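Local coordinates for N-(5'-phosphoribosyl)anthranilate isomerase (Jonesia denitrificans, PDB 4WUI), which probably catalyses the isomerisation of N-(5-phospho-beta-D-ribosyl)anthranilate to 1-(2-carboxyphenylamino)-1-deoxy-D-ribulose 5-phosphate, a step in tryptophan biosynthesis, at residues C9-P14 / D26-V31; I56-V61 / G78-Q83. All blocks are in the same frame, centred on the assembly; numbering follows the deposited sequence.

Contact 1: C9-P14 / D26-V31; sequences CGLTDP and DAIGFV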
loop_
_atom_site.group_PDB
_atom_site.type_symbol
_atom_site.label_atom_id
_atom_site.label_comp_id
_atom_site.label_asym_id
_atom_site.label_seq_id
_atom_site.Cartn_x
_atom_site.Cartn_y
_atom_site.Cartn_z
ATOM N N CYS A 9 -5.178 -0.129 -0.772
ATOM C CA CYS A 9 -4.828 -1.517 -0.523
ATOM C C CYS A 9 -6.023 -2.317 -0.054
ATOM O O CYS A 9 -6.910 -1.806 0.598
ATOM C CB CYS A 9 -3.705 -1.603 0.513
ATOM S SG CYS A 9 -2.865 -3.208 0.443
ATOM N N GLY A 10 -6.027 -3.604 -0.341
ATOM C CA GLY A 10 -7.054 -4.464 0.194
ATOM C C GLY A 10 -8.410 -4.330 -0.463
ATOM O O GLY A 10 -9.428 -4.355 0.231
ATOM N N LEU A 11 -8.436 -4.222 -1.794
ATOM C CA LEU A 11 -9.702 -4.187 -2.515
ATOM C C LEU A 11 -10.171 -5.599 -2.779
ATOM O O LEU A 11 -9.386 -6.511 -2.996
ATOM C CB LEU A 11 -9.570 -3.426 -3.821
ATOM C CG LEU A 11 -9.695 -1.877 -3.669
ATOM C CD1 LEU A 11 -8.644 -1.250 -2.837
ATOM C CD2 LEU A 11 -9.778 -1.225 -5.037
ATOM N N THR A 12 -11.494 -5.777 -2.809
ATOM C CA THR A 12 -12.058 -7.111 -2.952
ATOM C C THR A 12 -13.175 -7.234 -3.984
ATOM O O THR A 12 -13.661 -8.364 -4.209
ATOM C CB THR A 12 -12.575 -7.623 -1.594
ATOM O OG1 THR A 12 -13.638 -6.757 -1.168
ATOM C CG2 THR A 12 -11.478 -7.690 -0.548
ATOM N N ASP A 13 -13.567 -6.157 -4.646
ATOM C CA ASP A 13 -14.659 -6.261 -5.613
ATOM C C ASP A 13 -14.515 -5.219 -6.714
ATOM O O ASP A 13 -13.840 -4.190 -6.536
ATOM C CB ASP A 13 -16.054 -6.253 -4.945
ATOM C CG ASP A 13 -16.463 -4.958 -4.282
ATOM O OD1 ASP A 13 -15.624 -4.054 -4.014
ATOM O OD2 ASP A 13 -17.711 -4.858 -4.062
ATOM N N PRO A 14 -15.183 -5.470 -7.846
ATOM C CA PRO A 14 -15.211 -4.474 -8.923
ATOM C C PRO A 14 -15.799 -3.146 -8.494
ATOM O O PRO A 14 -15.382 -2.104 -9.032
ATOM C CB PRO A 14 -16.059 -5.157 -10.007
ATOM C CG PRO A 14 -15.731 -6.606 -9.811
ATOM C CD PRO A 14 -15.726 -6.767 -8.313
ATOM N N ASP A 26 -2.938 5.476 -8.192
ATOM C CA ASP A 26 -1.747 4.933 -8.819
ATOM C C ASP A 26 -1.554 3.448 -8.657
ATOM O O ASP A 26 -0.867 2.820 -9.480
ATOM C CB ASP A 26 -0.521 5.676 -8.314
ATOM C CG ASP A 26 -0.646 7.143 -8.583
ATOM O OD1 ASP A 26 -0.769 7.532 -9.742
ATOM O OD2 ASP A 26 -0.682 7.917 -7.615
ATOM N N ALA A 27 -2.141 2.863 -7.607
ATOM C CA ALA A 27 -1.964 1.431 -7.331
ATOM C C ALA A 27 -3.164 0.898 -6.594
ATOM O O ALA A 27 -3.813 1.620 -5.813
ATOM C CB ALA A 27 -0.699 1.158 -6.516
ATOM N N ILE A 28 -3.415 -0.387 -6.813
ATOM C CA ILE A 28 -4.435 -1.156 -6.100
ATOM C C ILE A 28 -3.772 -2.402 -5.553
ATOM O O ILE A 28 -3.095 -3.135 -6.302
ATOM C CB ILE A 28 -5.609 -1.572 -7.029
ATOM C CG1 ILE A 28 -6.439 -0.359 -7.411
ATOM C CG2 ILE A 28 -6.453 -2.654 -6.361
ATOM C CD1 ILE A 28 -7.459 -0.614 -8.557
ATOM N N GLY A 29 -3.954 -2.656 -4.257
ATOM C CA GLY A 29 -3.500 -3.879 -3.630
ATOM C C GLY A 29 -4.585 -4.926 -3.468
ATOM O O GLY A 29 -5.698 -4.625 -3.082
ATOM N N PHE A 30 -4.201 -6.162 -3.749
ATOM C CA PHE A 30 -5.022 -7.362 -3.559
ATOM C C PHE A 30 -4.312 -8.215 -2.523
ATOM O O PHE A 30 -3.169 -8.647 -2.744
ATOM C CB PHE A 30 -5.172 -8.117 -4.881
ATOM C CG PHE A 30 -5.853 -7.313 -5.957
ATOM C CD1 PHE A 30 -7.149 -6.821 -5.776
ATOM C CD2 PHE A 30 -5.225 -7.042 -7.163
ATOM C CE1 PHE A 30 -7.767 -6.075 -6.777
ATOM C CE2 PHE A 30 -5.871 -6.282 -8.147
ATOM C CZ PHE A 30 -7.129 -5.814 -7.944
ATOM N N VAL A 31 -4.968 -8.420 -1.391
ATOM C CA VAL A 31 -4.369 -9.101 -0.264
ATOM C C VAL A 31 -4.597 -10.601 -0.340
ATOM O O VAL A 31 -5.722 -11.061 -0.519
ATOM C CB VAL A 31 -4.931 -8.532 1.046
ATOM C CG1 VAL A 31 -4.533 -9.372 2.265
ATOM C CG2 VAL A 31 -4.520 -7.092 1.212
HETATM O O HOH W 1 -7.657 -7.492 -0.896
#
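Gly-29 O takes two backbone N-H groups from the turn opposite: Leu-11 N at 3.1 Å, almost in line with the carbonyl (171°), and Gly-10 N through a weaker, bent bond. The fit is close: a CB on Gly-29 would come within 2.7 Å of Cys-9 SG, a clash, and the positive phi of Gly-10 favours glycine. With CG1 of Val-31 anti to its backbone N (chi1 170°), CG2 falls beside that N and packs on Gly-10 CA at 3.8 Å. This is the first beta-alpha loop of a TIM barrel, laid against the next strand, 27-32; in this fold such loops rim the active site, and a citrate lies about 5 Å from the Cys-9 side chain, probably from the crystallisation liquor but consistent with a pocket there. Toward helix 42-50, which backs Phe-30, Leu-11 crosses Ile-28 at roughly a right angle, CD2 to CG2 3.9 Å, and Leu-11 O sits in the plane of the Phe-30 ring, at its edge, 3.6 Å from CD1. A water bridges the backbones, donating to Leu-11 O and accepting from Val-31 N (2.9 Å each). Thr-12 to Pro-14 are looser and more exposed; Asp-13 OD1 caps helix 14-22 at Ala-16 N.

Contact 2: I56-V61 / G78-Q83; sequences IDTVLV and GVSVLQ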
loop_
_atom_site.group_PDB
_atom_site.type_symbol
_atom_site.label_atom_id
_atom_site.label_comp_id
_atom_site.label_asym_id
_atom_site.label_seq_id
_atom_site.Cartn_x
_atom_site.Cartn_y
_atom_site.Cartn_z
ATOM N N ILE A 56 -2.839 1.815 -13.599
ATOM C CA ILE A 56 -2.759 1.456 -12.190
ATOM C C ILE A 56 -1.801 0.288 -12.017
ATOM O O ILE A 56 -1.930 -0.715 -12.714
ATOM C CB ILE A 56 -4.153 1.093 -11.619
ATOM C CG1 ILE A 56 -5.074 2.314 -11.658
ATOM C CG2 ILE A 56 -4.055 0.535 -10.202
ATOM C CD1 ILE A 56 -6.466 2.089 -11.082
ATOM N N ASP A 57 -0.849 0.410 -11.092
ATOM C CA ASP A 57 -0.033 -0.716 -10.706
ATOM C C ASP A 57 -0.849 -1.659 -9.821
ATOM O O ASP A 57 -1.376 -1.246 -8.792
ATOM C CB ASP A 57 1.192 -0.211 -9.905
ATOM C CG ASP A 57 2.209 0.546 -10.722
ATOM O OD1 ASP A 57 2.355 0.247 -11.911
ATOM O OD2 ASP A 57 2.907 1.413 -10.147
ATOM N N THR A 58 -0.933 -2.918 -10.214
ATOM C CA THR A 58 -1.560 -3.921 -9.375
ATOM C C THR A 58 -0.506 -4.558 -8.471
ATOM O O THR A 58 0.610 -4.852 -8.896
ATOM C CB THR A 58 -2.260 -4.971 -10.240
ATOM O OG1 THR A 58 -1.304 -5.567 -11.116
ATOM C CG2 THR A 58 -3.427 -4.384 -11.013
ATOM N N VAL A 59 -0.884 -4.779 -7.215
ATOM C CA VAL A 59 0.040 -5.213 -6.194
ATOM C C VAL A 59 -0.538 -6.415 -5.473
ATOM O O VAL A 59 -1.631 -6.342 -4.909
ATOM C CB VAL A 59 0.312 -4.074 -5.178
ATOM C CG1 VAL A 59 1.383 -4.505 -4.186
ATOM C CG2 VAL A 59 0.689 -2.773 -5.879
ATOM N N LEU A 60 0.198 -7.523 -5.474
ATOM C CA LEU A 60 -0.124 -8.684 -4.649
ATOM C C LEU A 60 0.515 -8.466 -3.295
ATOM O O LEU A 60 1.733 -8.295 -3.201
ATOM C CB LEU A 60 0.408 -9.968 -5.280
ATOM C CG LEU A 60 0.262 -11.214 -4.427
ATOM C CD1 LEU A 60 -1.224 -11.556 -4.226
ATOM C CD2 LEU A 60 0.972 -12.387 -5.039
ATOM N N VAL A 61 -0.308 -8.477 -2.243
ATOM C CA VAL A 61 0.162 -8.218 -0.889
ATOM C C VAL A 61 0.096 -9.504 -0.080
ATOM O O VAL A 61 -0.986 -10.065 0.090
ATOM C CB VAL A 61 -0.694 -7.110 -0.223
ATOM C CG1 VAL A 61 -0.223 -6.835 1.163
ATOM C CG2 VAL A 61 -0.710 -5.847 -1.067
ATOM N N GLY A 78 -0.502 -12.262 -12.558
ATOM C CA GLY A 78 -0.200 -11.204 -13.493
ATOM C C GLY A 78 -0.085 -9.812 -12.879
ATOM O O GLY A 78 -0.126 -8.816 -13.619
ATOM N N VAL A 79 0.102 -9.717 -11.566
ATOM C CA VAL A 79 0.262 -8.421 -10.926
ATOM C C VAL A 79 1.569 -7.735 -11.378
ATOM O O VAL A 79 2.533 -8.363 -11.819
ATOM C CB VAL A 79 0.232 -8.512 -9.406
ATOM C CG1 VAL A 79 -1.145 -8.962 -8.911
ATOM C CG2 VAL A 79 1.362 -9.390 -8.868
ATOM N N SER A 80 1.600 -6.425 -11.195
ATOM C CA SER A 80 2.782 -5.614 -11.464
ATOM C C SER A 80 3.840 -5.767 -10.365
ATOM O O SER A 80 5.039 -5.700 -10.647
ATOM C CB SER A 80 2.385 -4.117 -11.544
ATOM O OG SER A 80 1.155 -3.813 -12.217
ATOM N N VAL A 81 3.406 -5.846 -9.115
ATOM C CA VAL A 81 4.272 -5.698 -7.946
ATOM C C VAL A 81 3.942 -6.779 -6.911
ATOM O O VAL A 81 2.773 -7.092 -6.705
ATOM C CB VAL A 81 4.055 -4.322 -7.281
ATOM C CG1 VAL A 81 4.849 -4.157 -6.009
ATOM C CG2 VAL A 81 4.330 -3.174 -8.233
ATOM N N LEU A 82 4.983 -7.299 -6.268
ATOM C CA LEU A 82 4.857 -8.157 -5.090
ATOM C C LEU A 82 5.239 -7.370 -3.851
ATOM O O LEU A 82 6.389 -6.930 -3.738
ATOM C CB LEU A 82 5.753 -9.386 -5.254
ATOM C CG LEU A 82 5.817 -10.336 -4.056
ATOM C CD1 LEU A 82 4.457 -10.916 -3.707
ATOM C CD2 LEU A 82 6.800 -11.465 -4.331
ATOM N N GLN A 83 4.291 -7.167 -2.922
ATOM C CA GLN A 83 4.514 -6.456 -1.684
ATOM C C GLN A 83 4.565 -7.452 -0.519
ATOM O O GLN A 83 3.608 -8.207 -0.300
ATOM C CB GLN A 83 3.416 -5.405 -1.426
ATOM C CG GLN A 83 3.560 -4.681 -0.122
ATOM C CD GLN A 83 2.430 -3.726 0.160
ATOM O OE1 GLN A 83 1.989 -2.993 -0.724
ATOM N NE2 GLN A 83 1.950 -3.721 1.395
#
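Thr-58 O receives two backbone N-H groups from segment 78-83: Val-81 N at 3.0 Å, nearly in line with the carbonyl (163°), and Ser-80 N by a weak, bent bond. Ser-80 N also donates to Thr-58 OG1 at 3.0 Å, which a chi1 of 58° sets between backbone N and carbonyl carbon. In return Ser-80 OG accepts Thr-58 N at 3.0 Å, so the two residues clasp where the strands begin to pair. An alanine at Thr-58 would probably leave Ser-80 N with little more than its weak bond to the carbonyl and let the turn before strand 81-84 shift. Leu-60 N to Val-81 O and Gln-83 N to Leu-60 O (2.8 Å) carry on the parallel ladder. On the face shared by Val-59, Val-61, Val-81 and Gln-83, Val-59 CG1 presses on Gln-83 CB at 3.5 Å, the Gln-83 side chain lies alongside Val-61, and its OE1 is hydrogen-bonded to Lys-7 NZ. The opposite face carries Leu-60, whose CB meets Val-79 CG2 and whose CD2 meets Leu-82 CD1. Strands 57-62 and 81-84 belong to one beta-alpha-beta unit whose helix, 67-77, covers both leucines, while Trp-104 of strand 103-108 touches Val-59, Val-81 and Gln-83.

Both contacts belong to one stretch of the barrel wall, joined where strand 27-32 lies beside strand 57-62: Phe-30 N is 2.8 Å from Val-59 O, a probable hydrogen bond, and Asp-26 O probably pairs with Asp-57 N. Contact 2 is strand on strand, with a regular parallel ladder and a larger buried surface (511 against 288 Å²); it is mostly core but reaches a more open end at Gly-78, which is exposed, and Ser-80, partly so. Contact 1 instead sets a loop against the middle and C-terminal half of strand 27-32, and all its touching residues are buried. Val-61 links the two, touching Cys-9 and Val-31 as well as Gln-83.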